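Local atomic coordinates of Serine/threonine-protein kinase Tel1 (Chaetomium thermophilum, PDB entry 6SKY), a protein that phosphorylates proteins on serine and threonine using ATP and is thought to signal DNA damage by modifying [ST]-Q sites in its substrates. Residues I2419-R2425 and R2455-H2460; L2429-S2435 and H2463-H2467. All blocks are in the same frame, centred on the assembly; numbering follows the deposited sequence.

Contact 1: I2419-R2425 and R2455-H2460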
ATOM      1  N   ILE A2419      17.002  31.032 -27.018  1.00 35.62           N
ATOM      2  CA  ILE A2419      15.645  31.502 -26.749  1.00 35.62           C
ATOM      3  C   ILE A2419      14.817  31.722 -28.009  1.00 35.62           C
ATOM      4  O   ILE A2419      13.588  31.642 -27.950  1.00 35.62           O
ATOM      5  CB  ILE A2419      15.691  32.795 -25.917  1.00 35.62           C
ATOM      6  CG1 ILE A2419      14.310  33.175 -25.390  1.00 35.62           C
ATOM      7  CG2 ILE A2419      16.229  33.927 -26.740  1.00 35.62           C
ATOM      8  CD1 ILE A2419      13.784  32.280 -24.328  1.00 35.62           C
ATOM      9  N   ASN A2420      15.438  31.974 -29.153  1.00 40.50           N
ATOM     10  CA  ASN A2420      14.673  32.367 -30.329  1.00 40.50           C
ATOM     11  C   ASN A2420      14.028  31.201 -31.057  1.00 40.50           C
ATOM     12  O   ASN A2420      13.400  31.420 -32.095  1.00 40.50           O
ATOM     13  CB  ASN A2420      15.560  33.134 -31.300  1.00 40.50           C
ATOM     14  CG  ASN A2420      15.933  34.487 -30.779  1.00 40.50           C
ATOM     15  OD1 ASN A2420      15.142  35.422 -30.837  1.00 40.50           O
ATOM     16  ND2 ASN A2420      17.145  34.607 -30.259  1.00 40.50           N
ATOM     17  N   LYS A2421      14.154  29.982 -30.552  1.00 38.30           N
ATOM     18  CA  LYS A2421      13.596  28.818 -31.216  1.00 38.30           C
ATOM     19  C   LYS A2421      12.346  28.300 -30.539  1.00 38.30           C
ATOM     20  O   LYS A2421      11.716  27.377 -31.055  1.00 38.30           O
ATOM     21  CB  LYS A2421      14.645  27.716 -31.294  1.00 38.30           C
ATOM     22  CG  LYS A2421      15.867  28.153 -32.054  1.00 38.30           C
ATOM     23  CD  LYS A2421      17.026  27.217 -31.852  1.00 38.30           C
ATOM     24  CE  LYS A2421      18.282  27.821 -32.434  1.00 38.30           C
ATOM     25  NZ  LYS A2421      19.423  26.878 -32.374  1.00 38.30           N
ATOM     26  N   VAL A2422      11.969  28.873 -29.405  1.00 33.61           N
ATOM     27  CA  VAL A2422      10.746  28.489 -28.717  1.00 33.61           C
ATOM     28  C   VAL A2422       9.594  29.276 -29.322  1.00 33.61           C
ATOM     29  O   VAL A2422       9.724  30.489 -29.534  1.00 33.61           O
ATOM     30  CB  VAL A2422      10.855  28.742 -27.208  1.00 33.61           C
ATOM     31  CG1 VAL A2422       9.701  28.102 -26.489  1.00 33.61           C
ATOM     32  CG2 VAL A2422      12.156  28.215 -26.689  1.00 33.61           C
ATOM     33  N   PRO A2423       8.471  28.644 -29.639  1.00 33.84           N
ATOM     34  CA  PRO A2423       7.283  29.411 -30.011  1.00 33.84           C
ATOM     35  C   PRO A2423       6.853  30.311 -28.866  1.00 33.84           C
ATOM     36  O   PRO A2423       6.874  29.916 -27.703  1.00 33.84           O
ATOM     37  CB  PRO A2423       6.241  28.328 -30.292  1.00 33.84           C
ATOM     38  CG  PRO A2423       7.020  27.112 -30.544  1.00 33.84           C
ATOM     39  CD  PRO A2423       8.236  27.198 -29.716  1.00 33.84           C
ATOM     40  N   THR A2424       6.456  31.535 -29.197  1.00 34.33           N
ATOM     41  CA  THR A2424       6.070  32.457 -28.141  1.00 34.33           C
ATOM     42  C   THR A2424       4.732  32.113 -27.516  1.00 34.33           C
ATOM     43  O   THR A2424       4.356  32.744 -26.531  1.00 34.33           O
ATOM     44  CB  THR A2424       6.036  33.886 -28.666  1.00 34.33           C
ATOM     45  OG1 THR A2424       5.367  33.913 -29.926  1.00 34.33           O
ATOM     46  CG2 THR A2424       7.433  34.403 -28.843  1.00 34.33           C
ATOM     47  N   ARG A2425       4.005  31.140 -28.051  1.00 36.24           N
ATOM     48  CA  ARG A2425       2.760  30.737 -27.419  1.00 36.24           C
ATOM     49  C   ARG A2425       2.987  29.966 -26.133  1.00 36.24           C
ATOM     50  O   ARG A2425       2.027  29.728 -25.397  1.00 36.24           O
ATOM     51  CB  ARG A2425       1.929  29.895 -28.376  1.00 36.24           C
ATOM     52  CG  ARG A2425       2.531  28.558 -28.673  1.00 36.24           C
ATOM     53  CD  ARG A2425       1.619  27.721 -29.520  1.00 36.24           C
ATOM     54  NE  ARG A2425       2.071  26.339 -29.577  1.00 36.24           N
ATOM     55  CZ  ARG A2425       2.925  25.870 -30.478  1.00 36.24           C
ATOM     56  NH1 ARG A2425       3.279  24.599 -30.453  1.00 36.24           N
ATOM     57  NH2 ARG A2425       3.425  26.671 -31.402  1.00 36.24           N
ATOM     58  N   ARG A2455       8.167  40.178 -28.793  1.00 33.87           N
ATOM     59  CA  ARG A2455       7.739  39.124 -29.704  1.00 33.87           C
ATOM     60  C   ARG A2455       6.434  38.481 -29.265  1.00 33.87           C
ATOM     61  O   ARG A2455       5.621  38.101 -30.113  1.00 33.87           O
ATOM     62  CB  ARG A2455       8.834  38.076 -29.840  1.00 33.87           C
ATOM     63  CG  ARG A2455      10.027  38.576 -30.605  1.00 33.87           C
ATOM     64  CD  ARG A2455      11.014  37.475 -30.903  1.00 33.87           C
ATOM     65  NE  ARG A2455      11.599  36.918 -29.693  1.00 33.87           N
ATOM     66  CZ  ARG A2455      11.393  35.680 -29.270  1.00 33.87           C
ATOM     67  NH1 ARG A2455      11.964  35.259 -28.159  1.00 33.87           N
ATOM     68  NH2 ARG A2455      10.625  34.861 -29.965  1.00 33.87           N
ATOM     69  N   ILE A2456       6.202  38.352 -27.958  1.00 33.22           N
ATOM     70  CA  ILE A2456       4.913  37.835 -27.510  1.00 33.22           C
ATOM     71  C   ILE A2456       3.795  38.788 -27.894  1.00 33.22           C
ATOM     72  O   ILE A2456       2.742  38.364 -28.376  1.00 33.22           O
ATOM     73  CB  ILE A2456       4.916  37.576 -25.997  1.00 33.22           C
ATOM     74  CG1 ILE A2456       5.908  36.486 -25.640  1.00 33.22           C
ATOM     75  CG2 ILE A2456       3.541  37.168 -25.548  1.00 33.22           C
ATOM     76  CD1 ILE A2456       6.110  36.352 -24.175  1.00 33.22           C
ATOM     77  N   CYS A2457       3.992  40.089 -27.682  1.00 36.13           N
ATOM     78  CA  CYS A2457       2.944  41.041 -28.028  1.00 36.13           C
ATOM     79  C   CYS A2457       2.728  41.149 -29.526  1.00 36.13           C
ATOM     80  O   CYS A2457       1.653  41.571 -29.952  1.00 36.13           O
ATOM     81  CB  CYS A2457       3.262  42.417 -27.461  1.00 36.13           C
ATOM     82  SG  CYS A2457       3.349  42.456 -25.682  1.00 36.13           S
ATOM     83  N   VAL A2458       3.717  40.786 -30.336  1.00 36.08           N
ATOM     84  CA  VAL A2458       3.521  40.828 -31.782  1.00 36.08           C
ATOM     85  C   VAL A2458       2.814  39.574 -32.282  1.00 36.08           C
ATOM     86  O   VAL A2458       1.930  39.654 -33.137  1.00 36.08           O
ATOM     87  CB  VAL A2458       4.861  41.046 -32.494  1.00 36.08           C
ATOM     88  CG1 VAL A2458       4.698  40.871 -33.969  1.00 36.08           C
ATOM     89  CG2 VAL A2458       5.364  42.417 -32.213  1.00 36.08           C
ATOM     90  N   ASP A2459       3.176  38.397 -31.771  1.00 37.84           N
ATOM     91  CA  ASP A2459       2.523  37.184 -32.255  1.00 37.84           C
ATOM     92  C   ASP A2459       1.119  37.027 -31.699  1.00 37.84           C
ATOM     93  O   ASP A2459       0.209  36.615 -32.421  1.00 37.84           O
ATOM     94  CB  ASP A2459       3.350  35.954 -31.906  1.00 37.84           C
ATOM     95  CG  ASP A2459       4.649  35.897 -32.656  1.00 37.84           C
ATOM     96  OD1 ASP A2459       4.949  36.852 -33.394  1.00 37.84           O
ATOM     97  OD2 ASP A2459       5.375  34.898 -32.508  1.00 37.84           O
ATOM     98  N   HIS A2460       0.921  37.332 -30.424  1.00 36.55           N
ATOM     99  CA  HIS A2460      -0.366  37.162 -29.753  1.00 36.55           C
ATOM    100  C   HIS A2460      -0.757  38.494 -29.138  1.00 36.55           C
ATOM    101  O   HIS A2460      -0.558  38.717 -27.941  1.00 36.55           O
ATOM    102  CB  HIS A2460      -0.289  36.057 -28.705  1.00 36.55           C
ATOM    103  CG  HIS A2460       0.326  34.797 -29.218  1.00 36.55           C
ATOM    104  ND1 HIS A2460      -0.421  33.739 -29.680  1.00 36.55           N
ATOM    105  CD2 HIS A2460       1.619  34.437 -29.371  1.00 36.55           C
ATOM    106  CE1 HIS A2460       0.386  32.778 -30.085  1.00 36.55           C
ATOM    107  NE2 HIS A2460       1.629  33.178 -29.911  1.00 36.55           N
TER
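Thr2424 sits at the middle of this contact, on the loop that follows helix 2409-2418, and faces the last turn of helix 2444-2459. Its CA lies 5.5 Å from the CA of Ile2456, the closest CA pair of the two segments, and its CB points toward the helix. A small, branched residue with one polar and one apolar arm suits such a spot. The hydroxyl OG1 of Thr2424 donates a hydrogen bond to OD2 of Asp2459 (2.8 Å), while its methyl CG2 rests 3.4 Å from NH2 of Arg2455 and its CB lies 4.0 Å from CG1 of Ile2456.

Arg2455, one turn before Asp2459 on the same helix, is long enough to reach back along the loop. Its guanidinium comes within 4.0 Å, NH1 to O, of the Ile2419 carbonyl, and OD1 of Asn2420 lies over one of its faces, 4.0 Å from NE. These are loose electrostatic approaches; a long, weak ion pair joins Arg2455 to Asp2451 of its own helix. Both segments belong to the helical FAT region that PIKK kinases carry ahead of the catalytic domain, and here a loop between two of its helices is held against the end of a third.

At that end His2460 leaves helical geometry, and its CA-to-CB bond points toward the loop. NE2 of His2460 lies 3.6 Å from CB of Arg2425, a van der Waals approach, whereas ND1 is hydrogen-bonded to Tyr2570. Arg2425 sends its charged end the other way, into a salt bridge with Asp2389.

Contact 2: L2429-S2435 and H2463-H2467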
ATOM      1  N   LEU A2429       0.921  33.058 -21.643  1.00 33.15           N
ATOM      2  CA  LEU A2429       0.142  33.162 -20.418  1.00 33.15           C
ATOM      3  C   LEU A2429       0.964  33.599 -19.217  1.00 33.15           C
ATOM      4  O   LEU A2429       0.418  33.675 -18.116  1.00 33.15           O
ATOM      5  CB  LEU A2429      -0.540  31.832 -20.100  1.00 33.15           C
ATOM      6  CG  LEU A2429      -1.741  31.418 -20.949  1.00 33.15           C
ATOM      7  CD1 LEU A2429      -2.359  30.148 -20.399  1.00 33.15           C
ATOM      8  CD2 LEU A2429      -2.769  32.523 -21.005  1.00 33.15           C
ATOM      9  N   LEU A2430       2.248  33.886 -19.393  1.00 32.44           N
ATOM     10  CA  LEU A2430       3.113  34.352 -18.316  1.00 32.44           C
ATOM     11  C   LEU A2430       3.502  35.809 -18.504  1.00 32.44           C
ATOM     12  O   LEU A2430       4.627  36.196 -18.216  1.00 32.44           O
ATOM     13  CB  LEU A2430       4.378  33.512 -18.219  1.00 32.44           C
ATOM     14  CG  LEU A2430       4.334  32.020 -18.502  1.00 32.44           C
ATOM     15  CD1 LEU A2430       5.706  31.452 -18.275  1.00 32.44           C
ATOM     16  CD2 LEU A2430       3.315  31.336 -17.629  1.00 32.44           C
ATOM     17  N   MET A2431       2.589  36.633 -19.002  1.00 35.34           N
ATOM     18  CA  MET A2431       2.901  38.038 -19.205  1.00 35.34           C
ATOM     19  C   MET A2431       2.735  38.869 -17.945  1.00 35.34           C
ATOM     20  O   MET A2431       3.214  40.002 -17.908  1.00 35.34           O
ATOM     21  CB  MET A2431       2.033  38.613 -20.318  1.00 35.34           C
ATOM     22  CG  MET A2431       2.524  38.313 -21.707  1.00 35.34           C
ATOM     23  SD  MET A2431       3.990  39.245 -22.141  1.00 35.34           S
ATOM     24  CE  MET A2431       3.415  40.906 -21.860  1.00 35.34           C
ATOM     25  N   ASN A2432       2.072  38.346 -16.919  1.00 36.25           N
ATOM     26  CA  ASN A2432       2.026  39.058 -15.651  1.00 36.25           C
ATOM     27  C   ASN A2432       3.378  39.049 -14.962  1.00 36.25           C
ATOM     28  O   ASN A2432       3.733  40.020 -14.292  1.00 36.25           O
ATOM     29  CB  ASN A2432       0.974  38.442 -14.740  1.00 36.25           C
ATOM     30  CG  ASN A2432      -0.401  38.986 -14.993  1.00 36.25           C
ATOM     31  OD1 ASN A2432      -0.578  40.184 -15.176  1.00 36.25           O
ATOM     32  ND2 ASN A2432      -1.393  38.108 -15.002  1.00 36.25           N
ATOM     33  N   GLN A2433       4.133  37.965 -15.104  1.00 34.69           N
ATOM     34  CA  GLN A2433       5.448  37.848 -14.497  1.00 34.69           C
ATOM     35  C   GLN A2433       6.543  38.434 -15.363  1.00 34.69           C
ATOM     36  O   GLN A2433       7.566  38.876 -14.839  1.00 34.69           O
ATOM     37  CB  GLN A2433       5.773  36.383 -14.212  1.00 34.69           C
ATOM     38  CG  GLN A2433       5.031  35.784 -13.037  1.00 34.69           C
ATOM     39  CD  GLN A2433       3.639  35.316 -13.385  1.00 34.69           C
ATOM     40  OE1 GLN A2433       3.455  34.510 -14.289  1.00 34.69           O
ATOM     41  NE2 GLN A2433       2.650  35.813 -12.659  1.00 34.69           N
ATOM     42  N   LEU A2434       6.363  38.433 -16.678  1.00 32.77           N
ATOM     43  CA  LEU A2434       7.392  38.959 -17.560  1.00 32.77           C
ATOM     44  C   LEU A2434       7.372  40.475 -17.599  1.00 32.77           C
ATOM     45  O   LEU A2434       8.423  41.109 -17.530  1.00 32.77           O
ATOM     46  CB  LEU A2434       7.213  38.395 -18.962  1.00 32.77           C
ATOM     47  CG  LEU A2434       7.554  36.923 -19.131  1.00 32.77           C
ATOM     48  CD1 LEU A2434       7.186  36.466 -20.509  1.00 32.77           C
ATOM     49  CD2 LEU A2434       9.016  36.709 -18.880  1.00 32.77           C
ATOM     50  N   SER A2435       6.194  41.070 -17.714  1.00 36.21           N
ATOM     51  CA  SER A2435       6.070  42.516 -17.769  1.00 36.21           C
ATOM     52  C   SER A2435       6.254  43.173 -16.414  1.00 36.21           C
ATOM     53  O   SER A2435       6.245  44.402 -16.334  1.00 36.21           O
ATOM     54  CB  SER A2435       4.711  42.901 -18.350  1.00 36.21           C
ATOM     55  OG  SER A2435       3.657  42.434 -17.533  1.00 36.21           O
ATOM     56  N   HIS A2463      -3.074  38.961 -26.009  1.00 39.68           N
ATOM     57  CA  HIS A2463      -2.552  38.412 -24.773  1.00 39.68           C
ATOM     58  C   HIS A2463      -1.429  39.240 -24.177  1.00 39.68           C
ATOM     59  O   HIS A2463      -1.060  39.000 -23.026  1.00 39.68           O
ATOM     60  CB  HIS A2463      -2.047  36.981 -24.989  1.00 39.68           C
ATOM     61  CG  HIS A2463      -3.130  36.000 -25.303  1.00 39.68           C
ATOM     62  ND1 HIS A2463      -3.664  35.862 -26.564  1.00 39.68           N
ATOM     63  CD2 HIS A2463      -3.780  35.114 -24.519  1.00 39.68           C
ATOM     64  CE1 HIS A2463      -4.599  34.931 -26.542  1.00 39.68           C
ATOM     65  NE2 HIS A2463      -4.689  34.462 -25.312  1.00 39.68           N
ATOM     66  N   GLY A2464      -0.879  40.200 -24.912  1.00 36.50           N
ATOM     67  CA  GLY A2464       0.198  41.005 -24.379  1.00 36.50           C
ATOM     68  C   GLY A2464      -0.038  42.500 -24.410  1.00 36.50           C
ATOM     69  O   GLY A2464       0.573  43.249 -23.639  1.00 36.50           O
ATOM     70  N   MET A2465      -0.926  42.964 -25.277  1.00 36.24           N
ATOM     71  CA  MET A2465      -0.984  44.399 -25.478  1.00 36.24           C
ATOM     72  C   MET A2465      -1.729  45.125 -24.376  1.00 36.24           C
ATOM     73  O   MET A2465      -1.450  46.299 -24.138  1.00 36.24           O
ATOM     74  CB  MET A2465      -1.581  44.713 -26.838  1.00 36.24           C
ATOM     75  CG  MET A2465      -0.542  45.282 -27.770  1.00 36.24           C
ATOM     76  SD  MET A2465      -0.595  44.614 -29.420  1.00 36.24           S
ATOM     77  CE  MET A2465      -2.254  45.057 -29.853  1.00 36.24           C
ATOM     78  N   TYR A2466      -2.630  44.461 -23.660  1.00 31.73           N
ATOM     79  CA  TYR A2466      -3.227  45.111 -22.503  1.00 31.73           C
ATOM     80  C   TYR A2466      -2.235  45.240 -21.361  1.00 31.73           C
ATOM     81  O   TYR A2466      -2.266  46.229 -20.626  1.00 31.73           O
ATOM     82  CB  TYR A2466      -4.463  44.353 -22.053  1.00 31.73           C
ATOM     83  CG  TYR A2466      -5.685  44.720 -22.834  1.00 31.73           C
ATOM     84  CD1 TYR A2466      -6.363  45.890 -22.571  1.00 31.73           C
ATOM     85  CD2 TYR A2466      -6.159  43.905 -23.836  1.00 31.73           C
ATOM     86  CE1 TYR A2466      -7.473  46.233 -23.280  1.00 31.73           C
ATOM     87  CE2 TYR A2466      -7.268  44.241 -24.549  1.00 31.73           C
ATOM     88  CZ  TYR A2466      -7.922  45.405 -24.269  1.00 31.73           C
ATOM     89  OH  TYR A2466      -9.037  45.747 -24.985  1.00 31.73           O
ATOM     90  N   HIS A2467      -1.346  44.264 -21.201  1.00 31.68           N
ATOM     91  CA  HIS A2467      -0.268  44.401 -20.233  1.00 31.68           C
ATOM     92  C   HIS A2467       0.636  45.560 -20.591  1.00 31.68           C
ATOM     93  O   HIS A2467       1.047  46.330 -19.718  1.00 31.68           O
ATOM     94  CB  HIS A2467       0.543  43.115 -20.157  1.00 31.68           C
ATOM     95  CG  HIS A2467      -0.198  41.974 -19.547  1.00 31.68           C
ATOM     96  ND1 HIS A2467      -0.679  40.921 -20.288  1.00 31.68           N
ATOM     97  CD2 HIS A2467      -0.552  41.726 -18.268  1.00 31.68           C
ATOM     98  CE1 HIS A2467      -1.292  40.070 -19.490  1.00 31.68           C
ATOM     99  NE2 HIS A2467      -1.232  40.537 -18.259  1.00 31.68           N
TER
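The short helix 2431-2434 runs beside the first turns of helix 2461-2472 in roughly the same direction, the CA pairs Leu2429-His2463, Met2431-Gly2464 and Ser2435-His2467 being 7.3, 6.5 and 7.1 Å apart. The approach is tightest at Gly2464, which, with no side chain, lets CE of Met2431 lie 4.1 Å from its CA, though even a CB there would only touch that methyl. His2467 fills the space further along: CB of Met2431 makes a CH-pi contact over its ring face, 3.9 Å from the centroid, and NE2 of His2467 gives a weak hydrogen bond to OD1 of Asn2432 (3.2 Å). Its ND1 lies 3.4 Å from the carbonyl O of His2463, also a weak bond; a neutral ring could donate through one nitrogen at a time. Ser2435 turns its OG back to the Met2431 O (2.5 Å). Beyond Asn2432 and Gln2433 lies helix 2616-2632 of the kinase domain, making this helix-helix packing part of the FAT-kinase junction of a PIKK.

Helix 2444-2459 ties the two contacts together: it supplies one side of contact 1 and lies in the chain between helices 2431-2434 and 2461-2472 of contact 2. Their segments alternate, and their centres are about 12 Å apart. Between them Ile2456 packs on Met2431 and Leu2434, and SG of Cys2457 lies 3.5 Å from O of Gly2464. Both are partly buried, contact 1 the more so (five of nine touching residues buried, against two of seven). Contact 1 sets a loop on a helix end through a short threonine-aspartate hydrogen bond and looser arginine approaches, whereas contact 2 pairs two helices by packing Met2431 against the His2467 ring, with a weak His2467-Asn2432 hydrogen bond, nearer the kinase domain's helix 2616-2632.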